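PDB 1QO8: probable fumarate reductase Ifc3 from Shewanella frigidimarina, which catalyses the essentially one-way reduction of fumarate to succinate in vitro, using one FAD and four covalently bound c-type haems per subunit. Local coordinates for residues A145-V150 and Q263-R268. Residues are numbered along the deposited sequence; the frame is centred on the assembly and turned at random.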
loop_
_atom_site.group_PDB
_atom_site.type_symbol
_atom_site.label_atom_id
_atom_site.label_comp_id
_atom_site.label_asym_id
_atom_site.label_seq_id
_atom_site.Cartn_x
_atom_site.Cartn_y
_atom_site.Cartn_z
ATOM N N ALA A 145 5.263 27.909 -21.509
ATOM C CA ALA A 145 6.387 26.968 -21.478
ATOM C C ALA A 145 6.352 26.149 -22.737
ATOM O O ALA A 145 5.275 25.944 -23.342
ATOM C CB ALA A 145 6.370 26.154 -20.202
ATOM N N ASN A 146 7.529 25.692 -23.182
ATOM C CA ASN A 146 7.531 24.618 -24.174
ATOM C C ASN A 146 7.169 23.290 -23.507
ATOM O O ASN A 146 7.517 23.027 -22.338
ATOM C CB ASN A 146 8.940 24.528 -24.792
ATOM C CG ASN A 146 9.364 25.834 -25.457
ATOM O OD1 ASN A 146 8.689 26.431 -26.293
ATOM N ND2 ASN A 146 10.531 26.325 -25.092
ATOM N N VAL A 147 6.527 22.401 -24.255
ATOM C CA VAL A 147 5.896 21.197 -23.710
ATOM C C VAL A 147 6.138 20.025 -24.650
ATOM O O VAL A 147 5.982 20.176 -25.854
ATOM C CB VAL A 147 4.373 21.391 -23.582
ATOM C CG1 VAL A 147 3.590 20.103 -23.280
ATOM C CG2 VAL A 147 4.058 22.385 -22.481
ATOM N N ILE A 148 6.504 18.865 -24.118
ATOM C CA ILE A 148 6.380 17.629 -24.872
ATOM C C ILE A 148 5.230 16.830 -24.212
ATOM O O ILE A 148 5.194 16.903 -22.996
ATOM C CB ILE A 148 7.700 16.843 -24.903
ATOM C CG1 ILE A 148 8.739 17.670 -25.756
ATOM C CG2 ILE A 148 7.556 15.447 -25.464
ATOM C CD1 ILE A 148 10.108 17.005 -25.726
ATOM N N LEU A 149 4.381 16.186 -25.005
ATOM C CA LEU A 149 3.247 15.447 -24.423
ATOM C C LEU A 149 3.527 14.030 -24.875
ATOM O O LEU A 149 3.586 13.981 -26.128
ATOM C CB LEU A 149 1.879 15.885 -24.960
ATOM C CG LEU A 149 0.656 15.005 -24.645
ATOM C CD1 LEU A 149 0.562 14.727 -23.123
ATOM C CD2 LEU A 149 -0.648 15.700 -25.087
ATOM N N VAL A 150 3.657 13.027 -24.031
ATOM C CA VAL A 150 3.908 11.684 -24.543
ATOM C C VAL A 150 2.817 10.688 -24.125
ATOM O O VAL A 150 2.255 10.800 -23.026
ATOM C CB VAL A 150 5.257 11.094 -24.084
ATOM C CG1 VAL A 150 6.462 11.954 -24.529
ATOM C CG2 VAL A 150 5.366 11.010 -22.557
ATOM N N GLN A 263 -2.876 24.457 -30.870
ATOM C CA GLN A 263 -1.874 25.202 -30.153
ATOM C C GLN A 263 -0.475 24.660 -30.442
ATOM O O GLN A 263 0.411 25.017 -29.682
ATOM C CB GLN A 263 -2.037 25.050 -28.628
ATOM C CG GLN A 263 -3.264 25.712 -28.036
ATOM C CD GLN A 263 -3.048 27.222 -28.064
ATOM O OE1 GLN A 263 -2.035 27.675 -27.522
ATOM N NE2 GLN A 263 -3.978 27.890 -28.723
ATOM N N GLY A 264 -0.294 23.748 -31.355
ATOM C CA GLY A 264 0.942 23.120 -31.714
ATOM C C GLY A 264 1.587 22.128 -30.772
ATOM O O GLY A 264 2.766 21.749 -30.885
ATOM N N ILE A 265 0.844 21.638 -29.786
ATOM C CA ILE A 265 1.282 20.507 -28.979
ATOM C C ILE A 265 0.921 19.231 -29.724
ATOM O O ILE A 265 -0.316 18.930 -29.770
ATOM C CB ILE A 265 0.491 20.467 -27.673
ATOM C CG1 ILE A 265 0.592 21.829 -26.970
ATOM C CG2 ILE A 265 0.989 19.293 -26.849
ATOM C CD1 ILE A 265 -0.437 21.939 -25.858
ATOM N N ASP A 266 1.894 18.525 -30.275
ATOM C CA ASP A 266 1.531 17.239 -30.850
ATOM C C ASP A 266 1.751 16.134 -29.821
ATOM O O ASP A 266 2.860 16.105 -29.236
ATOM C CB ASP A 266 2.296 17.020 -32.159
ATOM C CG ASP A 266 1.793 18.024 -33.214
ATOM O OD1 ASP A 266 0.805 18.778 -32.951
ATOM O OD2 ASP A 266 2.403 18.034 -34.310
ATOM N N THR A 267 0.875 15.172 -29.630
ATOM C CA THR A 267 1.249 14.055 -28.778
ATOM C C THR A 267 2.303 13.142 -29.395
ATOM O O THR A 267 2.148 12.691 -30.545
ATOM C CB THR A 267 -0.025 13.319 -28.367
ATOM O OG1 THR A 267 0.248 12.010 -27.759
ATOM C CG2 THR A 267 -0.742 13.182 -29.666
ATOM N N ARG A 268 3.325 12.729 -28.651
ATOM C CA ARG A 268 4.179 11.647 -29.155
ATOM C C ARG A 268 3.578 10.325 -28.718
ATOM O O ARG A 268 3.689 10.010 -27.544
ATOM C CB ARG A 268 5.573 11.810 -28.578
ATOM C CG ARG A 268 6.880 11.519 -29.202
ATOM C CD ARG A 268 8.108 12.135 -28.438
ATOM N NE ARG A 268 8.365 13.517 -28.842
ATOM C CZ ARG A 268 9.622 14.053 -28.735
ATOM N NH1 ARG A 268 10.594 13.304 -28.204
ATOM N NH2 ARG A 268 9.910 15.282 -29.132
#
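Ile265 meets Leu149 through its CG2 methyl, 4.0 Å from Leu149 CB and, more loosely, near Val147 CG1. CG2 stands anti to the backbone N (CG1 has chi1 -53°); the branch at CB thus supplies a methyl for Leu149 besides the longer arm, and the apolar surface suits a buried place. Here the chain leaving helix 248-262 through Gly264, whose positive phi favours glycine, comes in beside strand 147-150. Asp266 points the other way, exposed as suits its charge. At Thr267 the chains have closed in: its branched CB lies across the CG-CD2 arm of Leu149, 4.1 Å from CD2, and Thr267 CA approaches Leu149 O in a CA-H...O contact. Threonine's beta-branching suits an extended chain, but its buried OG1 finds no hydrogen-bond partner in the model.

Arg268 makes the one hydrogen bond between the segments, N to Leu149 O, 2.8 Å long and nearly straight at 172°. Its CB packs against Val150 CG1 at 4.1 Å, and the side chain bends at chi3 (-86°). Ile148 CG2 sits over one guanidinium face, offset toward the rim, while CD1 reaches NH2 at 3.8 Å. The long arginine thus offers a flat surface to isoleucine and carries its charge onward to a salt bridge between NH1 and Glu120.

The pairing is parallel but weak, adding 267-268 at the edge of the Rossmann-type sheet within this chain. Val150 lies beside Val273 and the bound FAD. Strand 124-127 flanks 147-150 on its other side, strand 120-122 meets Ile148, and helix 131-143 packs on Val147, Leu149 and Ile265.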